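PDB 5Z4G: SAHS4 from Ramazzottius varieornatus, which probably acts as a secreted, heat-soluble molecular shield when water is scarce, and binds zinc ions. Local coordinates for residues Pro35-Trp38 / Glu39-Val42; Ile47-Lys50 / Asp51-Leu54; Ile121-Pro124 / Ser125-Gln128. All coordinates share one frame; numbering follows the deposited sequence.

Contact 1 of 3, residues Pro35-Trp38 / Glu39-Val42; sequences PENW and EAFV
Trp-38 holds CG trans to its backbone N (chi1 -173°), laying the indole back against the next helical turn, where Val-42 has CG1 anti to its own N, which leaves CG2 beside that N, on the side of the indole. This methyl sits over one indole face, 3.6 Å from the centroid of the five-membered ring, in a CH-pi contact; CG2 comes closest to CE2, at 3.4 Å. Pro-35 CD lies 3.6 Å above the opposite face, and both groups are offset toward the rim of the indole. Phe-41 contributes less overlap: its ring is turned 21° from the indole plane and slid away, touching CZ3 of Trp-38 through CD2 at 3.8 Å. The first helical turn is closed by hydrogen bonds from Phe-41 N to Asn-37 O and from Val-42 N to Trp-38 O (2.8 Å). Pro-35 to Trp-38 form a type II turn, whose third place, with positive phi, asparagine tolerates well. Asn-37 occupies the N-cap position but does not cap directly: a water donates to its OD1 and accepts from Ala-40 N, while ND2 bonds to Thr-151 O. Tyr-55 and Phe-145 enclose the tryptophan further. Because Trp-38 NE1 is buried without a polar partner, the indole's side of the contact probably rests on dispersion and shape, and polar bonding is left to the backbone and the asparagine.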
ATOM      1  N   PRO A  35       2.332  -8.259   9.728  1.00 17.10           N
ATOM      2  CA  PRO A  35       3.290  -7.151   9.770  1.00 17.00           C
ATOM      3  C   PRO A  35       3.953  -7.002  11.139  1.00 18.06           C
ATOM      4  O   PRO A  35       3.353  -7.364  12.159  1.00 19.97           O
ATOM      5  CB  PRO A  35       2.411  -5.935   9.486  1.00 17.06           C
ATOM      6  CG  PRO A  35       1.342  -6.481   8.606  1.00 17.00           C
ATOM      7  CD  PRO A  35       1.020  -7.808   9.228  1.00 18.33           C
ATOM      8  N   GLU A  36       5.194  -6.520  11.147  1.00 19.12           N
ATOM      9  CA  GLU A  36       5.865  -6.117  12.383  1.00 21.36           C
ATOM     10  C   GLU A  36       5.006  -5.087  13.110  1.00 21.53           C
ATOM     11  O   GLU A  36       4.488  -4.152  12.484  1.00 20.74           O
ATOM     12  CB  GLU A  36       7.246  -5.538  12.088  1.00 25.10           C
ATOM     13  CG  GLU A  36       8.410  -6.405  12.549  1.00 35.25           C
ATOM     14  CD  GLU A  36       9.715  -5.629  12.674  1.00 40.80           C
ATOM     15  OE1 GLU A  36      10.765  -6.169  12.267  1.00 47.32           O
ATOM     16  OE2 GLU A  36       9.701  -4.482  13.176  1.00 45.26           O
ATOM     17  N   ASN A  37       4.835  -5.293  14.419  1.00 22.35           N
ATOM     18  CA  ASN A  37       4.025  -4.425  15.284  1.00 24.19           C
ATOM     19  C   ASN A  37       2.513  -4.413  14.944  1.00 22.87           C
ATOM     20  O   ASN A  37       1.790  -3.484  15.315  1.00 24.71           O
ATOM     21  CB  ASN A  37       4.616  -3.000  15.313  1.00 22.77           C
ATOM     22  CG  ASN A  37       4.339  -2.273  16.613  1.00 23.75           C
ATOM     23  OD1 ASN A  37       4.296  -2.879  17.684  1.00 26.69           O
ATOM     24  ND2 ASN A  37       4.172  -0.958  16.527  1.00 23.45           N
ATOM     25  N   TRP A  38       2.045  -5.457  14.258  1.00 23.68           N
ATOM     26  CA  TRP A  38       0.643  -5.568  13.838  1.00 23.43           C
ATOM     27  C   TRP A  38      -0.374  -5.440  14.967  1.00 26.76           C
ATOM     28  O   TRP A  38      -1.366  -4.723  14.809  1.00 26.35           O
ATOM     29  CB  TRP A  38       0.406  -6.868  13.064  1.00 23.56           C
ATOM     30  CG  TRP A  38      -0.964  -7.005  12.444  1.00 24.33           C
ATOM     31  CD1 TRP A  38      -1.879  -7.984  12.702  1.00 25.61           C
ATOM     32  CD2 TRP A  38      -1.563  -6.145  11.457  1.00 24.63           C
ATOM     33  NE1 TRP A  38      -3.006  -7.797  11.936  1.00 26.84           N
ATOM     34  CE2 TRP A  38      -2.840  -6.680  11.160  1.00 25.98           C
ATOM     35  CE3 TRP A  38      -1.144  -4.977  10.791  1.00 25.75           C
ATOM     36  CZ2 TRP A  38      -3.712  -6.083  10.232  1.00 25.65           C
ATOM     37  CZ3 TRP A  38      -2.013  -4.379   9.864  1.00 26.38           C
ATOM     38  CH2 TRP A  38      -3.281  -4.942   9.592  1.00 25.80           C
ATOM     39  N   GLU A  39      -0.124  -6.125  16.091  1.00 28.14           N
ATOM     40  CA  GLU A  39      -1.041  -6.100  17.235  1.00 32.08           C
ATOM     41  C   GLU A  39      -1.270  -4.670  17.725  1.00 31.04           C
ATOM     42  O   GLU A  39      -2.418  -4.249  17.874  1.00 34.37           O
ATOM     43  CB  GLU A  39      -0.569  -7.003  18.386  1.00 37.41           C
ATOM     44  CG  GLU A  39      -1.685  -7.354  19.367  1.00 44.96           C
ATOM     45  CD  GLU A  39      -1.199  -7.893  20.706  1.00 48.84           C
ATOM     46  OE1 GLU A  39      -1.802  -8.868  21.193  1.00 49.26           O
ATOM     47  OE2 GLU A  39      -0.236  -7.347  21.285  1.00 51.12           O
ATOM     48  N   ALA A  40      -0.178  -3.937  17.939  1.00 29.60           N
ATOM     49  CA  ALA A  40      -0.234  -2.538  18.376  1.00 29.09           C
ATOM     50  C   ALA A  40      -0.917  -1.620  17.352  1.00 30.31           C
ATOM     51  O   ALA A  40      -1.682  -0.731  17.742  1.00 31.40           O
ATOM     52  CB  ALA A  40       1.162  -2.020  18.714  1.00 29.77           C
ATOM     53  N   PHE A  41      -0.646  -1.849  16.059  1.00 27.94           N
ATOM     54  CA  PHE A  41      -1.254  -1.067  14.973  1.00 25.22           C
ATOM     55  C   PHE A  41      -2.759  -1.282  14.873  1.00 25.62           C
ATOM     56  O   PHE A  41      -3.507  -0.319  14.731  1.00 26.78           O
ATOM     57  CB  PHE A  41      -0.577  -1.333  13.616  1.00 23.62           C
ATOM     58  CG  PHE A  41      -1.129  -0.493  12.485  1.00 22.68           C
ATOM     59  CD1 PHE A  41      -0.652   0.801  12.264  1.00 20.66           C
ATOM     60  CD2 PHE A  41      -2.138  -0.985  11.648  1.00 22.80           C
ATOM     61  CE1 PHE A  41      -1.164   1.588  11.231  1.00 20.72           C
ATOM     62  CE2 PHE A  41      -2.654  -0.206  10.615  1.00 22.61           C
ATOM     63  CZ  PHE A  41      -2.169   1.084  10.405  1.00 21.01           C
ATOM     64  N   VAL A  42      -3.185  -2.546  14.932  1.00 26.50           N
ATOM     65  CA  VAL A  42      -4.604  -2.902  14.928  1.00 28.48           C
ATOM     66  C   VAL A  42      -5.368  -2.134  16.023  1.00 29.90           C
ATOM     67  O   VAL A  42      -6.426  -1.556  15.757  1.00 31.62           O
ATOM     68  CB  VAL A  42      -4.788  -4.443  15.026  1.00 29.25           C
ATOM     69  CG1 VAL A  42      -6.180  -4.832  15.503  1.00 31.87           C
ATOM     70  CG2 VAL A  42      -4.501  -5.092  13.681  1.00 30.02           C
TER
HETATM   71  O   HOH W   1       2.458  -5.098  18.246  1.00 33.51           O

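Contact 2 of 3, residues Ile47-Lys50 / Asp51-Leu54; sequences IPPK and DQAL
Hydrogen bonds between Ile-47 to Pro-49 and Asp-51 to Ala-53 set the frame. Pro-48 O accepts twice: Gln-52 N arrives in the carbonyl plane on a nearly straight bond of 3.0 Å, whereas Asp-51 N stands well above that plane. Pro-49 O takes Ala-53 N. The Gln-52 side chain, extended beyond CG, reaches back toward the start of the turn and gives NE2 to Ile-47 O at 2.9 Å, tilted from the carbonyl plane. Pro-48 is the N-cap and Pro-49 begins the helix, where a proline's missing N-H costs nothing. This single turn, 49-52, is the second of two short helices between strands 26-30 and 62-66, consistent with the helical lid of the fatty acid-binding protein fold. In the charged group, Lys-50 CG lies between its backbone N and carbonyl carbon (chi1 69°), bringing the chain beside Asp-51; a bend at chi4 (77°) sets NZ 3.3 Å from OD1 in a salt bridge, on the syn side but tilted out of the carboxylate plane. Replacing Asp-51 by an alanine takes away the carboxylate, and Lys-50 NZ is likely to be left with Asp-102 as its charged partner and freer to swing. The apolar contacts join Ile-47 CG2 to Asp-51 CB and Gln-52 CG, each at 3.8 Å. Carbon meets oxygen where Pro-48 CG approaches Asp-51 OD2 (3.4 Å) and Leu-54 CD2 approaches Lys-50 O; Leu-54 also touches the zinc ligand His-85.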
ATOM      1  N   ILE A  47      -8.320  -0.919  13.561  1.00 28.42           N
ATOM      2  CA  ILE A  47      -8.560  -1.784  12.408  1.00 29.58           C
ATOM      3  C   ILE A  47      -9.668  -2.776  12.776  1.00 27.67           C
ATOM      4  O   ILE A  47      -9.487  -3.583  13.693  1.00 28.61           O
ATOM      5  CB  ILE A  47      -7.261  -2.496  11.936  1.00 29.29           C
ATOM      6  CG1 ILE A  47      -6.126  -1.480  11.638  1.00 32.11           C
ATOM      7  CG2 ILE A  47      -7.529  -3.433  10.757  1.00 30.99           C
ATOM      8  CD1 ILE A  47      -6.446  -0.362  10.656  1.00 32.28           C
ATOM      9  N   PRO A  48     -10.825  -2.701  12.075  1.00 28.01           N
ATOM     10  CA  PRO A  48     -11.965  -3.578  12.385  1.00 26.75           C
ATOM     11  C   PRO A  48     -11.653  -5.046  12.065  1.00 25.12           C
ATOM     12  O   PRO A  48     -10.822  -5.305  11.188  1.00 25.85           O
ATOM     13  CB  PRO A  48     -13.076  -3.046  11.473  1.00 28.22           C
ATOM     14  CG  PRO A  48     -12.358  -2.418  10.330  1.00 29.72           C
ATOM     15  CD  PRO A  48     -11.111  -1.826  10.919  1.00 28.50           C
ATOM     16  N   PRO A  49     -12.299  -6.003  12.770  1.00 22.65           N
ATOM     17  CA  PRO A  49     -12.094  -7.436  12.492  1.00 23.17           C
ATOM     18  C   PRO A  49     -12.224  -7.837  11.019  1.00 23.22           C
ATOM     19  O   PRO A  49     -11.472  -8.699  10.569  1.00 24.53           O
ATOM     20  CB  PRO A  49     -13.179  -8.114  13.330  1.00 23.08           C
ATOM     21  CG  PRO A  49     -13.344  -7.202  14.493  1.00 23.38           C
ATOM     22  CD  PRO A  49     -13.174  -5.811  13.949  1.00 22.67           C
ATOM     23  N   LYS A  50     -13.145  -7.212  10.277  1.00 25.49           N
ATOM     24  CA  LYS A  50     -13.327  -7.510   8.844  1.00 26.15           C
ATOM     25  C   LYS A  50     -12.090  -7.198   7.994  1.00 26.66           C
ATOM     26  O   LYS A  50     -11.834  -7.882   7.006  1.00 29.31           O
ATOM     27  CB  LYS A  50     -14.580  -6.827   8.268  1.00 29.44           C
ATOM     28  CG  LYS A  50     -14.529  -5.306   8.150  1.00 30.77           C
ATOM     29  CD  LYS A  50     -15.766  -4.770   7.444  1.00 33.69           C
ATOM     30  CE  LYS A  50     -15.582  -3.330   6.998  1.00 36.73           C
ATOM     31  NZ  LYS A  50     -14.736  -3.211   5.776  1.00 37.94           N
ATOM     32  N   ASP A  51     -11.342  -6.168   8.389  1.00 28.50           N
ATOM     33  CA  ASP A  51     -10.098  -5.785   7.717  1.00 30.85           C
ATOM     34  C   ASP A  51      -8.900  -6.582   8.231  1.00 30.59           C
ATOM     35  O   ASP A  51      -8.012  -6.948   7.449  1.00 32.09           O
ATOM     36  CB  ASP A  51      -9.849  -4.276   7.852  1.00 32.72           C
ATOM     37  CG  ASP A  51     -10.835  -3.432   7.041  1.00 38.71           C
ATOM     38  OD1 ASP A  51     -11.576  -3.977   6.189  1.00 40.99           O
ATOM     39  OD2 ASP A  51     -10.864  -2.202   7.255  1.00 42.72           O
ATOM     40  N   GLN A  52      -8.891  -6.850   9.540  1.00 28.75           N
ATOM     41  CA  GLN A  52      -7.885  -7.695  10.199  1.00 29.97           C
ATOM     42  C   GLN A  52      -7.733  -9.054   9.520  1.00 29.84           C
ATOM     43  O   GLN A  52      -6.614  -9.526   9.324  1.00 29.09           O
ATOM     44  CB  GLN A  52      -8.249  -7.923  11.670  1.00 29.18           C
ATOM     45  CG  GLN A  52      -7.939  -6.776  12.616  1.00 28.99           C
ATOM     46  CD  GLN A  52      -8.345  -7.096  14.043  1.00 30.83           C
ATOM     47  OE1 GLN A  52      -7.862  -8.063  14.637  1.00 30.13           O
ATOM     48  NE2 GLN A  52      -9.228  -6.278  14.607  1.00 30.74           N
ATOM     49  N   ALA A  53      -8.871  -9.656   9.163  1.00 29.40           N
ATOM     50  CA  ALA A  53      -8.942 -10.975   8.525  1.00 29.37           C
ATOM     51  C   ALA A  53      -8.125 -11.095   7.234  1.00 31.18           C
ATOM     52  O   ALA A  53      -7.632 -12.179   6.913  1.00 33.31           O
ATOM     53  CB  ALA A  53     -10.395 -11.347   8.265  1.00 31.70           C
ATOM     54  N   LEU A  54      -7.977  -9.986   6.509  1.00 30.50           N
ATOM     55  CA  LEU A  54      -7.252  -9.992   5.234  1.00 33.75           C
ATOM     56  C   LEU A  54      -5.737 -10.068   5.385  1.00 34.08           C
ATOM     57  O   LEU A  54      -5.034 -10.352   4.414  1.00 32.80           O
ATOM     58  CB  LEU A  54      -7.650  -8.795   4.351  1.00 37.92           C
ATOM     59  CG  LEU A  54      -8.921  -8.853   3.484  1.00 42.27           C
ATOM     60  CD1 LEU A  54      -9.204 -10.241   2.914  1.00 41.20           C
ATOM     61  CD2 LEU A  54     -10.137  -8.314   4.215  1.00 44.12           C
TER

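Contact 3 of 3, residues Ile121-Pro124 / Ser125-Gln128; sequences INIP and SKNQ
Two consecutive residues, Asn-127 and Gln-128, face the single Ile-123 across the hairpin: a G1 beta bulge. Its first residue, Asn-127, takes a left-handed backbone conformation (phi 52°), which asparagine accepts more readily than most residues with a side chain. Ile-123 and Gln-128 then form an antiparallel hydrogen-bonded pair, with Ile-123 N to Gln-128 O at 2.9 Å and Gln-128 N returning to Ile-123 O at 3.2 Å. Ile-123 O also accepts Lys-126 N, and the two donors reach it from opposite faces of the carbonyl plane. Within the turn, Asn-127 N bonds to Pro-124 O at 3.1 Å from high above that carbonyl's plane. Pro-124 suits the bend because its fixed phi matches the turn. With CG2 trans to the backbone N, the Ile-123 side chain sets this methyl 3.6 Å from Ser-125 OG and 4.0 Å from Lys-126 CB, whose chain runs alongside it. The Gln-128 amide is held by partners beyond the hairpin, NE2 bonding to Ala-45 O and Ser-147 OG. The hairpin joins strand 116-123 to strand 128-137, while Ile-123, Ser-125 and Lys-126 all touch Val-104 at the start of strand 104-113.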
ATOM      1  N   ILE A 121      -2.790   9.212   3.219  1.00 11.96           N
ATOM      2  CA  ILE A 121      -4.187   8.803   3.198  1.00 13.10           C
ATOM      3  C   ILE A 121      -4.975   9.548   4.281  1.00 14.37           C
ATOM      4  O   ILE A 121      -4.508   9.689   5.407  1.00 16.03           O
ATOM      5  CB  ILE A 121      -4.302   7.278   3.427  1.00 13.77           C
ATOM      6  CG1 ILE A 121      -3.608   6.520   2.289  1.00 13.53           C
ATOM      7  CG2 ILE A 121      -5.757   6.846   3.579  1.00 15.26           C
ATOM      8  CD1 ILE A 121      -3.314   5.068   2.590  1.00 15.38           C
ATOM      9  N   ASN A 122      -6.170  10.009   3.925  1.00 14.70           N
ATOM     10  CA  ASN A 122      -7.119  10.560   4.891  1.00 17.14           C
ATOM     11  C   ASN A 122      -8.470   9.873   4.742  1.00 16.98           C
ATOM     12  O   ASN A 122      -8.970   9.702   3.628  1.00 17.32           O
ATOM     13  CB  ASN A 122      -7.252  12.082   4.713  1.00 21.25           C
ATOM     14  CG  ASN A 122      -7.967  12.761   5.881  1.00 27.05           C
ATOM     15  OD1 ASN A 122      -7.935  12.294   7.026  1.00 30.72           O
ATOM     16  ND2 ASN A 122      -8.609  13.885   5.592  1.00 30.34           N
ATOM     17  N   ILE A 123      -9.031   9.458   5.880  1.00 17.61           N
ATOM     18  CA  ILE A 123     -10.395   8.936   5.961  1.00 19.58           C
ATOM     19  C   ILE A 123     -11.196   9.961   6.777  1.00 21.15           C
ATOM     20  O   ILE A 123     -11.188   9.925   8.022  1.00 22.71           O
ATOM     21  CB  ILE A 123     -10.476   7.513   6.574  1.00 21.49           C
ATOM     22  CG1 ILE A 123      -9.577   6.524   5.808  1.00 21.67           C
ATOM     23  CG2 ILE A 123     -11.927   7.033   6.597  1.00 21.90           C
ATOM     24  CD1 ILE A 123      -9.359   5.189   6.501  1.00 24.85           C
ATOM     25  N   PRO A 124     -11.859  10.907   6.081  1.00 24.13           N
ATOM     26  CA  PRO A 124     -12.575  11.992   6.764  1.00 26.31           C
ATOM     27  C   PRO A 124     -13.645  11.496   7.736  1.00 27.85           C
ATOM     28  O   PRO A 124     -13.775  12.061   8.827  1.00 30.88           O
ATOM     29  CB  PRO A 124     -13.196  12.783   5.609  1.00 28.31           C
ATOM     30  CG  PRO A 124     -12.279  12.536   4.469  1.00 28.58           C
ATOM     31  CD  PRO A 124     -11.874  11.096   4.616  1.00 24.89           C
ATOM     32  N   SER A 125     -14.361  10.430   7.366  1.00 29.11           N
ATOM     33  CA  SER A 125     -15.453   9.888   8.198  1.00 30.07           C
ATOM     34  C   SER A 125     -14.986   9.353   9.559  1.00 30.32           C
ATOM     35  O   SER A 125     -15.760   9.343  10.518  1.00 33.19           O
ATOM     36  CB  SER A 125     -16.251   8.820   7.444  1.00 31.84           C
ATOM     37  OG  SER A 125     -15.428   7.740   7.044  1.00 30.58           O
ATOM     38  N   LYS A 126     -13.720   8.931   9.623  1.00 27.18           N
ATOM     39  CA  LYS A 126     -13.095   8.428  10.852  1.00 28.04           C
ATOM     40  C   LYS A 126     -12.140   9.435  11.503  1.00 27.36           C
ATOM     41  O   LYS A 126     -11.587   9.163  12.576  1.00 30.49           O
ATOM     42  CB  LYS A 126     -12.344   7.122  10.564  1.00 28.64           C
ATOM     43  CG  LYS A 126     -13.243   5.923  10.311  1.00 32.11           C
ATOM     44  CD  LYS A 126     -12.419   4.655  10.136  1.00 33.58           C
ATOM     45  CE  LYS A 126     -13.301   3.415  10.101  1.00 36.23           C
ATOM     46  NZ  LYS A 126     -14.095   3.302   8.844  1.00 35.14           N
ATOM     47  N   ASN A 127     -11.950  10.589  10.852  1.00 26.32           N
ATOM     48  CA  ASN A 127     -10.972  11.610  11.261  1.00 26.97           C
ATOM     49  C   ASN A 127      -9.574  10.996  11.465  1.00 24.86           C
ATOM     50  O   ASN A 127      -8.887  11.270  12.456  1.00 26.60           O
ATOM     51  CB  ASN A 127     -11.454  12.387  12.502  1.00 30.91           C
ATOM     52  CG  ASN A 127     -10.627  13.632  12.776  1.00 34.78           C
ATOM     53  OD1 ASN A 127     -10.168  14.306  11.852  1.00 36.74           O
ATOM     54  ND2 ASN A 127     -10.433  13.942  14.056  1.00 35.78           N
ATOM     55  N   GLN A 128      -9.171  10.157  10.508  1.00 20.96           N
ATOM     56  CA  GLN A 128      -7.967   9.344  10.643  1.00 20.46           C
ATOM     57  C   GLN A 128      -7.065   9.423   9.416  1.00 19.12           C
ATOM     58  O   GLN A 128      -7.510   9.187   8.291  1.00 21.70           O
ATOM     59  CB  GLN A 128      -8.358   7.892  10.937  1.00 23.30           C
ATOM     60  CG  GLN A 128      -7.202   6.974  11.310  1.00 24.58           C
ATOM     61  CD  GLN A 128      -7.638   5.545  11.589  1.00 26.16           C
ATOM     62  OE1 GLN A 128      -8.835   5.241  11.709  1.00 28.68           O
ATOM     63  NE2 GLN A 128      -6.663   4.658  11.705  1.00 24.98           N
TER

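Overall arrangement
Following strand 26-30, the chain turns at 35-38 into helix 38-44, where contact 1 closes the entry to the helix against strands 140-147 and 150-159. Contact 2 follows a few residues later and forms the short helix 49-52, before the chain runs on to strand 62-66. These two touch: Val-42 O lies 3.0 Å from Ile-47 N, a probable hydrogen bond, Phe-41 packs on Ile-47, and Val-42 CG1 packs on Gln-52 CD at 3.5 Å. Contact 3 comes much later, closing the hairpin between strands 116-123 and 128-137. The three follow in series, none nested or crossed. Contact 3 touches neither of the others, its centre about 17 Å from that of contact 2.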